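Local coordinates for protein AgaA (Rhizobium radiobacter, PDB 6HLX) that binds the opine agropinic acid as the periplasmic substrate-binding component of an ABC transporter, so that the bacterium can import it, at residues Gln259-Ala264 and Ser344-Ile349; Val265-Ile270 and Asn300-His305; Ser280-Ile285 and Phe449-Gln454. One frame throughout, in Å; residues are numbered along the deposited sequence.

Contact 1 (Gln259-Ala264 and Ser344-Ile349); sequences QAIAYA and SELAKI
This is a buried, mainly apolar helix-to-helix contact: the last turn of helix 255-264 packs on residues 344-349, at the C-terminal part of helix 333-347. The backbones come closest at Ala264 and Leu346, whose CA atoms are 6.4 Å apart. The methyl CB of Ala264 points toward the other helix and touches two branched side chains, 3.9 Å from CD2 of Leu346 and 3.8 Å from CD1 of Ile349. Ile349 delivers that tip with CG1 in the crowded position between its backbone N and carbonyl carbon (chi1 68°). One turn earlier, CG1 of Ile261 meets Leu346 CD2 at 4.0 Å, the two side chains crossing at about a right angle. In this alpha/beta lobe of the binding protein both also touch the six-stranded mixed sheet, Ile261 on Leu243 and Phe245, Leu346 on Ile351 and Val353. On the polar side of the contact one water donates to Ala264 O and to Glu345 O, each at 2.7 Å. Glu345, a zinc-binding residue of this protein, brings OE2 near Ala264 O, a second acceptor, and takes its hydrogen bond from Asp266 N instead. Its OE1 forms a salt bridge with Lys348 NZ at 3.2 Å.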
loop_
_atom_site.group_PDB
_atom_site.type_symbol
_atom_site.label_atom_id
_atom_site.label_comp_id
_atom_site.label_asym_id
_atom_site.label_seq_id
_atom_site.Cartn_x
_atom_site.Cartn_y
_atom_site.Cartn_z
ATOM N N GLN A 259 8.903 -22.045 -5.980
ATOM C CA GLN A 259 8.916 -22.870 -4.761
ATOM C C GLN A 259 10.346 -23.135 -4.304
ATOM O O GLN A 259 10.596 -23.070 -3.101
ATOM C CB GLN A 259 8.172 -24.209 -4.951
ATOM C CG GLN A 259 6.653 -24.064 -5.077
ATOM C CD GLN A 259 5.897 -25.229 -4.454
ATOM O OE1 GLN A 259 6.471 -26.146 -3.882
ATOM N NE2 GLN A 259 4.586 -25.200 -4.510
ATOM N N ALA A 260 11.302 -23.416 -5.246
ATOM C CA ALA A 260 12.715 -23.627 -4.863
ATOM C C ALA A 260 13.232 -22.427 -4.056
ATOM O O ALA A 260 13.856 -22.616 -3.020
ATOM C CB ALA A 260 13.595 -23.846 -6.091
ATOM N N ILE A 261 12.921 -21.203 -4.506
ATOM C CA ILE A 261 13.300 -19.965 -3.809
ATOM C C ILE A 261 12.661 -19.896 -2.407
ATOM O O ILE A 261 13.355 -19.559 -1.450
ATOM C CB ILE A 261 13.005 -18.748 -4.691
ATOM C CG1 ILE A 261 13.993 -18.752 -5.883
ATOM C CG2 ILE A 261 13.125 -17.453 -3.878
ATOM C CD1 ILE A 261 13.654 -17.797 -6.989
ATOM N N ALA A 262 11.372 -20.280 -2.288
ATOM C CA ALA A 262 10.669 -20.329 -0.993
ATOM C C ALA A 262 11.355 -21.336 -0.030
ATOM O O ALA A 262 11.411 -21.079 1.170
ATOM C CB ALA A 262 9.218 -20.715 -1.201
ATOM N N TYR A 263 11.901 -22.456 -0.559
ATOM C CA TYR A 263 12.590 -23.460 0.280
ATOM C C TYR A 263 14.040 -23.069 0.600
ATOM O O TYR A 263 14.608 -23.554 1.591
ATOM C CB TYR A 263 12.584 -24.854 -0.418
ATOM C CG TYR A 263 11.280 -25.613 -0.280
ATOM C CD1 TYR A 263 10.914 -26.202 0.930
ATOM C CD2 TYR A 263 10.430 -25.780 -1.370
ATOM C CE1 TYR A 263 9.727 -26.924 1.054
ATOM C CE2 TYR A 263 9.238 -26.506 -1.258
ATOM C CZ TYR A 263 8.889 -27.068 -0.040
ATOM O OH TYR A 263 7.715 -27.762 0.094
ATOM N N ALA A 264 14.676 -22.269 -0.277
ATOM C CA ALA A 264 16.094 -21.921 -0.147
ATOM C C ALA A 264 16.403 -20.751 0.764
ATOM O O ALA A 264 17.539 -20.627 1.229
ATOM C CB ALA A 264 16.697 -21.649 -1.520
ATOM N N SER A 344 22.758 -13.986 -1.004
ATOM C CA SER A 344 23.644 -14.990 -0.404
ATOM C C SER A 344 22.951 -16.340 -0.230
ATOM O O SER A 344 23.570 -17.374 -0.484
ATOM C CB SER A 344 24.268 -14.487 0.894
ATOM O OG SER A 344 23.276 -14.040 1.796
ATOM N N GLU A 345 21.650 -16.330 0.124
ATOM C CA GLU A 345 20.880 -17.576 0.266
ATOM C C GLU A 345 20.738 -18.321 -1.058
ATOM O O GLU A 345 20.896 -19.540 -1.091
ATOM C CB GLU A 345 19.486 -17.311 0.864
ATOM C CG GLU A 345 19.491 -16.884 2.325
ATOM C CD GLU A 345 20.027 -17.946 3.258
ATOM O OE1 GLU A 345 21.209 -17.847 3.659
ATOM O OE2 GLU A 345 19.278 -18.904 3.550
ATOM N N LEU A 346 20.440 -17.600 -2.148
ATOM C CA LEU A 346 20.219 -18.230 -3.452
ATOM C C LEU A 346 21.496 -18.693 -4.133
ATOM O O LEU A 346 21.442 -19.644 -4.918
ATOM C CB LEU A 346 19.383 -17.345 -4.374
ATOM C CG LEU A 346 17.943 -17.057 -3.899
ATOM C CD1 LEU A 346 17.171 -16.316 -4.980
ATOM C CD2 LEU A 346 17.190 -18.356 -3.482
ATOM N N ALA A 347 22.655 -18.075 -3.797
ATOM C CA ALA A 347 23.956 -18.534 -4.321
ATOM C C ALA A 347 24.204 -20.013 -3.962
ATOM O O ALA A 347 24.857 -20.727 -4.729
ATOM C CB ALA A 347 25.089 -17.687 -3.758
ATOM N N LYS A 348 23.659 -20.460 -2.809
ATOM C CA LYS A 348 23.826 -21.818 -2.280
ATOM C C LYS A 348 23.149 -22.865 -3.147
ATOM O O LYS A 348 23.511 -24.041 -3.065
ATOM C CB LYS A 348 23.327 -21.906 -0.820
ATOM C CG LYS A 348 24.136 -21.043 0.136
ATOM C CD LYS A 348 23.623 -21.135 1.559
ATOM C CE LYS A 348 24.359 -20.172 2.459
ATOM N NZ LYS A 348 23.633 -19.939 3.733
ATOM N N ILE A 349 22.190 -22.440 -3.997
ATOM C CA ILE A 349 21.465 -23.344 -4.895
ATOM C C ILE A 349 21.809 -23.062 -6.378
ATOM O O ILE A 349 21.160 -23.603 -7.281
ATOM C CB ILE A 349 19.936 -23.401 -4.608
ATOM C CG1 ILE A 349 19.210 -22.063 -4.946
ATOM C CG2 ILE A 349 19.666 -23.861 -3.164
ATOM C CD1 ILE A 349 17.721 -22.209 -5.102
HETATM O O HOH W 1 20.013 -21.409 0.585
#

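Contact 2 (Val265-Ile270 and Asn300-His305); sequences VDRSAI and NYFSHH. With ZN (zinc ion), chain O; ZN (zinc ion), chain P.
From its CB outward, Asp266 crosses the face of the His304 imidazole and ends at a zinc ion. CB sits 3.8 Å from the centroid of the His304 ring and only 8° off its normal, a CH-pi contact over the middle of one face. CG stands anti to the backbone N (chi1 -168°), which carries the carboxylate past the ring with its plane almost perpendicular, 87° from that of the imidazole. OD1 then lies 3.1 Å from CD2 of His304, and it binds one zinc at 1.9 Å; a water on the same metal donates to OD2. That oxygen also caps helix 267-274: Ala269 N donates to the anti lone pair of Asp266 OD2 at 3.2 Å, while the bond from Ser268 N is weak. Asp266 is thus both N-cap and zinc ligand, and the metal would be expected to stabilise its ionised form.

His304 holds a second, separate zinc through NE2 at 2.0 Å, with a water in the ring plane as a further ligand. ND1 makes a weak hydrogen bond to Tyr263 O, so that with zinc on NE2 both ring nitrogens have a partner. Both Asp266 and His304 touch a crystal neighbour, so a role of the lattice at these zinc sites cannot be excluded.

Deeper in, Arg267 bends at chi2 and brings NH2 to 4.1 Å from CB of Phe302, while its NH1 donates to Ala262 O. The contact lies where the turn between helices 255-264 and 267-274 meets the loop leading into helix 306-315. Glu345 of helix 333-347 touches His304, and Phe449 of strand 446-451 lies against Val265 and Arg267.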
loop_
_atom_site.group_PDB
_atom_site.type_symbol
_atom_site.label_atom_id
_atom_site.label_comp_id
_atom_site.label_asym_id
_atom_site.label_seq_id
_atom_site.Cartn_x
_atom_site.Cartn_y
_atom_site.Cartn_z
ATOM N N VAL A 265 15.449 -19.838 0.949
ATOM C CA VAL A 265 15.746 -18.638 1.728
ATOM C C VAL A 265 15.468 -18.840 3.205
ATOM O O VAL A 265 14.315 -19.001 3.588
ATOM C CB VAL A 265 15.046 -17.379 1.155
ATOM C CG1 VAL A 265 15.400 -16.132 1.979
ATOM C CG2 VAL A 265 15.410 -17.159 -0.309
ATOM N N ASP A 266 16.528 -18.805 4.041
ATOM C CA ASP A 266 16.349 -18.912 5.472
ATOM C C ASP A 266 15.705 -17.611 5.972
ATOM O O ASP A 266 16.247 -16.518 5.768
ATOM C CB ASP A 266 17.661 -19.141 6.213
ATOM C CG ASP A 266 17.357 -19.529 7.631
ATOM O OD1 ASP A 266 17.160 -20.750 7.888
ATOM O OD2 ASP A 266 17.254 -18.620 8.480
ATOM N N ARG A 267 14.548 -17.738 6.608
ATOM C CA ARG A 267 13.793 -16.561 7.047
ATOM C C ARG A 267 14.421 -15.848 8.238
ATOM O O ARG A 267 14.312 -14.615 8.330
ATOM C CB ARG A 267 12.338 -16.933 7.279
ATOM C CG ARG A 267 11.671 -17.205 5.940
ATOM C CD ARG A 267 10.700 -18.318 6.028
ATOM N NE ARG A 267 9.965 -18.495 4.774
ATOM C CZ ARG A 267 10.288 -19.356 3.814
ATOM N NH1 ARG A 267 11.394 -20.079 3.904
ATOM N NH2 ARG A 267 9.528 -19.467 2.736
ATOM N N SER A 268 15.140 -16.585 9.107
ATOM C CA SER A 268 15.842 -15.938 10.221
ATOM C C SER A 268 16.992 -15.081 9.718
ATOM O O SER A 268 17.334 -14.116 10.378
ATOM C CB SER A 268 16.354 -16.968 11.223
ATOM O OG SER A 268 15.261 -17.674 11.782
ATOM N N ALA A 269 17.604 -15.425 8.554
ATOM C CA ALA A 269 18.696 -14.617 7.990
ATOM C C ALA A 269 18.157 -13.237 7.638
ATOM O O ALA A 269 18.816 -12.244 7.922
ATOM C CB ALA A 269 19.291 -15.286 6.754
ATOM N N ILE A 270 16.933 -13.164 7.087
ATOM C CA ILE A 270 16.324 -11.862 6.771
ATOM C C ILE A 270 15.983 -11.097 8.061
ATOM O O ILE A 270 16.377 -9.941 8.205
ATOM C CB ILE A 270 15.099 -11.998 5.826
ATOM C CG1 ILE A 270 15.541 -12.546 4.440
ATOM C CG2 ILE A 270 14.384 -10.627 5.688
ATOM C CD1 ILE A 270 14.402 -12.969 3.555
ATOM N N ASN A 300 2.704 -24.000 7.547
ATOM C CA ASN A 300 4.043 -24.551 7.409
ATOM C C ASN A 300 4.188 -25.357 6.132
ATOM O O ASN A 300 4.871 -26.388 6.109
ATOM C CB ASN A 300 4.439 -25.325 8.662
ATOM C CG ASN A 300 4.711 -24.388 9.805
ATOM O OD1 ASN A 300 5.773 -23.763 9.887
ATOM N ND2 ASN A 300 3.741 -24.244 10.687
ATOM N N TYR A 301 3.587 -24.839 5.036
ATOM C CA TYR A 301 3.691 -25.488 3.729
ATOM C C TYR A 301 5.158 -25.572 3.332
ATOM O O TYR A 301 5.633 -26.646 2.922
ATOM C CB TYR A 301 2.874 -24.714 2.686
ATOM C CG TYR A 301 2.907 -25.338 1.312
ATOM C CD1 TYR A 301 3.885 -24.983 0.388
ATOM C CD2 TYR A 301 1.938 -26.261 0.920
ATOM C CE1 TYR A 301 3.913 -25.547 -0.887
ATOM C CE2 TYR A 301 1.933 -26.800 -0.364
ATOM C CZ TYR A 301 2.929 -26.449 -1.261
ATOM O OH TYR A 301 2.938 -26.988 -2.521
ATOM N N PHE A 302 5.888 -24.447 3.487
ATOM C CA PHE A 302 7.317 -24.428 3.194
ATOM C C PHE A 302 8.098 -24.617 4.490
ATOM O O PHE A 302 7.534 -24.551 5.584
ATOM C CB PHE A 302 7.719 -23.093 2.521
ATOM C CG PHE A 302 7.104 -22.884 1.162
ATOM C CD1 PHE A 302 7.516 -23.646 0.070
ATOM C CD2 PHE A 302 6.113 -21.927 0.970
ATOM C CE1 PHE A 302 6.921 -23.480 -1.183
ATOM C CE2 PHE A 302 5.535 -21.744 -0.287
ATOM C CZ PHE A 302 5.934 -22.532 -1.353
ATOM N N SER A 303 9.400 -24.856 4.348
ATOM C CA SER A 303 10.367 -24.948 5.427
ATOM C C SER A 303 11.689 -24.546 4.814
ATOM O O SER A 303 11.758 -24.388 3.593
ATOM C CB SER A 303 10.438 -26.373 5.968
ATOM O OG SER A 303 10.802 -27.284 4.945
ATOM N N HIS A 304 12.736 -24.368 5.628
ATOM C CA HIS A 304 14.042 -24.073 5.062
ATOM C C HIS A 304 14.711 -25.405 4.747
ATOM O O HIS A 304 14.988 -26.193 5.658
ATOM C CB HIS A 304 14.919 -23.222 5.980
ATOM C CG HIS A 304 16.249 -22.915 5.373
ATOM N ND1 HIS A 304 16.360 -22.393 4.094
ATOM C CD2 HIS A 304 17.489 -23.085 5.882
ATOM C CE1 HIS A 304 17.658 -22.257 3.874
ATOM N NE2 HIS A 304 18.374 -22.655 4.921
ATOM N N HIS A 305 14.944 -25.669 3.452
ATOM C CA HIS A 305 15.527 -26.926 3.010
ATOM C C HIS A 305 16.267 -26.780 1.695
ATOM O O HIS A 305 15.685 -26.943 0.623
ATOM C CB HIS A 305 14.428 -28.000 2.933
ATOM C CG HIS A 305 14.950 -29.341 3.256
ATOM N ND1 HIS A 305 14.144 -30.445 3.266
ATOM C CD2 HIS A 305 16.226 -29.724 3.518
ATOM C CE1 HIS A 305 14.962 -31.453 3.534
ATOM N NE2 HIS A 305 16.198 -31.020 3.784
HETATM ZN ZN ZN O . 16.560 -20.935 9.681
HETATM ZN ZN ZN P . 20.370 -22.425 4.604
HETATM O O HOH W 2 17.627 -20.061 11.061
HETATM O O HOH W 3 20.671 -21.151 3.186
#

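Contact 3 (Ser280-Ile285 and Phe449-Gln454); sequences SPIFGI and FMWREQ. With G9Z (agropinic acid), chain E.
Here the short edge strand 280-281 pairs antiparallel with strand 446-451 in the six-stranded mixed sheet of one lobe, next to the agropinic acid pocket. Ser280 and Trp451 form a hydrogen-bonded pair: Ser280 N donates to Trp451 O at 3.1 Å, and Trp451 N returns to Ser280 O at 2.8 Å, nearly straight with an N-H...O angle of 164°. Both bonds lie in the carbonyl planes. Pro281, which has no N-H to give, faces Met450 as a non-hydrogen-bonded pair. The third bond, from Ile282 N to Phe449 O at 2.9 Å, arrives from 58° above the carbonyl plane, consistent with the turned peptide of Phe449, which with Met450 faces Met241 in a classic beta bulge on the other flank of the strand.

The main side-chain contact is Ile282 on Trp451. The Ile282 side chain crosses the indole at about a right angle and sets CD1 3.6 Å from the centroid of the five-membered ring, 6° off its normal, a CH-pi contact; CG1 lies over the same face, near CD1 and NE1 of Trp451.

Just beyond the paired residues the strand delivers Arg452 to the ligand. Its chain runs extended from CG to NE, and Gln454 OE1 accepts from both NE and NH2, holding the guanidinium side-on as a second-shell residue. The two terminal nitrogens then grip the ligand carboxylate, one oxygen each: Arg452 NH1 reaches OXT of agropinic acid at 2.9 Å, and Arg452 NH2 reaches its O at 2.7 Å.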
loop_
_atom_site.group_PDB
_atom_site.type_symbol
_atom_site.label_atom_id
_atom_site.label_comp_id
_atom_site.label_asym_id
_atom_site.label_seq_id
_atom_site.Cartn_x
_atom_site.Cartn_y
_atom_site.Cartn_z
ATOM N N SER A 280 8.464 -11.995 12.378
ATOM C CA SER A 280 8.088 -13.400 12.492
ATOM C C SER A 280 8.139 -14.079 11.131
ATOM O O SER A 280 7.599 -13.515 10.171
ATOM C CB SER A 280 6.671 -13.508 13.055
ATOM O OG SER A 280 6.642 -12.975 14.368
ATOM N N PRO A 281 8.673 -15.316 11.040
ATOM C CA PRO A 281 8.724 -15.988 9.732
ATOM C C PRO A 281 7.355 -16.382 9.178
ATOM O O PRO A 281 6.443 -16.696 9.943
ATOM C CB PRO A 281 9.563 -17.249 10.017
ATOM C CG PRO A 281 9.348 -17.515 11.500
ATOM C CD PRO A 281 9.311 -16.132 12.100
ATOM N N ILE A 282 7.234 -16.393 7.842
ATOM C CA ILE A 282 6.045 -16.846 7.121
ATOM C C ILE A 282 6.472 -18.051 6.299
ATOM O O ILE A 282 7.433 -17.958 5.543
ATOM C CB ILE A 282 5.437 -15.755 6.215
ATOM C CG1 ILE A 282 4.909 -14.562 7.054
ATOM C CG2 ILE A 282 4.318 -16.341 5.345
ATOM C CD1 ILE A 282 4.637 -13.315 6.219
ATOM N N PHE A 283 5.750 -19.163 6.438
ATOM C CA PHE A 283 6.052 -20.391 5.687
ATOM C C PHE A 283 4.916 -20.803 4.740
ATOM O O PHE A 283 4.860 -21.942 4.296
ATOM C CB PHE A 283 6.416 -21.549 6.642
ATOM C CG PHE A 283 7.719 -21.334 7.365
ATOM C CD1 PHE A 283 8.933 -21.613 6.743
ATOM C CD2 PHE A 283 7.735 -20.890 8.680
ATOM C CE1 PHE A 283 10.146 -21.430 7.420
ATOM C CE2 PHE A 283 8.950 -20.709 9.357
ATOM C CZ PHE A 283 10.143 -20.962 8.715
ATOM N N GLY A 284 4.019 -19.878 4.447
ATOM C CA GLY A 284 2.915 -20.122 3.524
ATOM C C GLY A 284 2.509 -18.810 2.878
ATOM O O GLY A 284 3.364 -18.001 2.504
ATOM N N ILE A 285 1.193 -18.589 2.744
ATOM C CA ILE A 285 0.668 -17.340 2.190
ATOM C C ILE A 285 0.548 -16.355 3.354
ATOM O O ILE A 285 0.190 -16.742 4.473
ATOM C CB ILE A 285 -0.701 -17.544 1.465
ATOM C CG1 ILE A 285 -0.675 -18.735 0.455
ATOM C CG2 ILE A 285 -1.150 -16.244 0.762
ATOM C CD1 ILE A 285 0.365 -18.604 -0.705
ATOM N N PHE A 449 8.212 -14.177 3.158
ATOM C CA PHE A 449 9.241 -14.586 4.106
ATOM C C PHE A 449 8.988 -14.224 5.538
ATOM O O PHE A 449 9.357 -15.012 6.409
ATOM C CB PHE A 449 10.606 -14.012 3.686
ATOM C CG PHE A 449 11.105 -14.570 2.368
ATOM C CD1 PHE A 449 11.089 -15.940 2.123
ATOM C CD2 PHE A 449 11.571 -13.719 1.368
ATOM C CE1 PHE A 449 11.552 -16.456 0.896
ATOM C CE2 PHE A 449 12.035 -14.235 0.150
ATOM C CZ PHE A 449 12.013 -15.593 -0.076
ATOM N N MET A 450 8.411 -13.033 5.808
ATOM C CA MET A 450 8.237 -12.614 7.196
ATOM C C MET A 450 7.219 -11.506 7.364
ATOM O O MET A 450 6.962 -10.761 6.409
ATOM C CB MET A 450 9.590 -12.109 7.755
ATOM C CG MET A 450 10.127 -10.892 7.014
ATOM S SD MET A 450 11.561 -10.141 7.771
ATOM C CE MET A 450 10.779 -9.265 9.161
ATOM N N TRP A 451 6.682 -11.378 8.586
ATOM C CA TRP A 451 5.801 -10.269 8.975
ATOM C C TRP A 451 6.779 -9.283 9.619
ATOM O O TRP A 451 7.643 -9.698 10.424
ATOM C CB TRP A 451 4.810 -10.684 10.068
ATOM C CG TRP A 451 3.764 -11.637 9.606
ATOM C CD1 TRP A 451 3.649 -12.952 9.946
ATOM C CD2 TRP A 451 2.678 -11.351 8.708
ATOM N NE1 TRP A 451 2.539 -13.501 9.339
ATOM C CE2 TRP A 451 1.915 -12.536 8.589
ATOM C CE3 TRP A 451 2.237 -10.189 8.047
ATOM C CZ2 TRP A 451 0.775 -12.613 7.783
ATOM C CZ3 TRP A 451 1.081 -10.255 7.272
ATOM C CH2 TRP A 451 0.370 -11.460 7.140
ATOM N N ARG A 452 6.667 -8.002 9.296
ATOM C CA ARG A 452 7.591 -7.027 9.899
ATOM C C ARG A 452 6.854 -6.023 10.784
ATOM O O ARG A 452 5.652 -5.798 10.606
ATOM C CB ARG A 452 8.386 -6.269 8.811
ATOM C CG ARG A 452 7.533 -5.302 7.984
ATOM C CD ARG A 452 8.350 -4.550 6.938
ATOM N NE ARG A 452 7.772 -3.235 6.651
ATOM C CZ ARG A 452 7.644 -2.716 5.432
ATOM N NH1 ARG A 452 8.032 -3.405 4.364
ATOM N NH2 ARG A 452 7.153 -1.496 5.274
ATOM N N GLU A 453 7.597 -5.348 11.669
ATOM C CA GLU A 453 7.028 -4.234 12.441
ATOM C C GLU A 453 7.061 -2.991 11.534
ATOM O O GLU A 453 7.993 -2.820 10.732
ATOM C CB GLU A 453 7.877 -3.940 13.681
ATOM C CG GLU A 453 7.806 -5.051 14.716
ATOM C CD GLU A 453 8.381 -4.664 16.061
ATOM O OE1 GLU A 453 8.425 -5.539 16.954
ATOM O OE2 GLU A 453 8.791 -3.491 16.226
ATOM N N GLN A 454 6.062 -2.123 11.671
ATOM C CA GLN A 454 5.970 -0.879 10.901
ATOM C C GLN A 454 5.636 0.171 11.943
ATOM O O GLN A 454 4.512 0.216 12.452
ATOM C CB GLN A 454 4.881 -0.990 9.822
ATOM C CG GLN A 454 4.748 0.293 8.970
ATOM C CD GLN A 454 5.950 0.542 8.072
ATOM O OE1 GLN A 454 6.717 -0.365 7.759
ATOM N NE2 GLN A 454 6.129 1.777 7.629
HETATM O OAM G9Z E . 6.609 3.033 -0.134
HETATM C CAB G9Z E . 7.413 2.184 0.277
HETATM C CAC G9Z E . 8.741 2.500 0.627
HETATM C CB G9Z E . 9.390 1.164 1.106
HETATM C CA G9Z E . 8.355 0.093 0.805
HETATM C C G9Z E . 8.103 -0.719 1.957
HETATM O O G9Z E . 7.262 -0.320 2.808
HETATM N N G9Z E . 7.164 0.862 0.318
HETATM C CAG G9Z E . 5.816 0.242 0.021
HETATM C CAH G9Z E . 5.825 -0.414 -1.361
HETATM O OAP G9Z E . 6.775 -1.478 -1.306
HETATM C CAI G9Z E . 4.453 -0.964 -1.763
HETATM O OAQ G9Z E . 3.434 0.004 -1.408
HETATM C CAJ G9Z E . 4.354 -1.194 -3.309
HETATM O OAR G9Z E . 3.048 -1.704 -3.635
HETATM C CAK G9Z E . 5.451 -2.080 -3.946
HETATM O OAT G9Z E . 5.391 -1.962 -5.381
HETATM C CAL G9Z E . 5.369 -3.546 -3.492
HETATM O OAS G9Z E . 6.495 -4.286 -4.013
HETATM O OXT G9Z E . 8.764 -1.785 2.083
#

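Read from the N terminus, the first halves of all three contacts come in order: 259-264 at the end of one helix, 265-270 at the start of the next, then 280-285 on the edge strand. Residues 300-305 come back first and close contact 2, the shortest loop. Residues 344-349 close contact 1, within which contact 2 is nested. Contact 3 closes last, at 449-454, and crosses both others. The centres of contact 1 and contact 3 are about 17 Å apart. Contact 2 lies between these helices and the sheet edge, joined to contact 3 by a backbone hydrogen bond from Phe302 N to Phe283 O, while Tyr263 and His305 bond through their backbones between contacts 1 and 2.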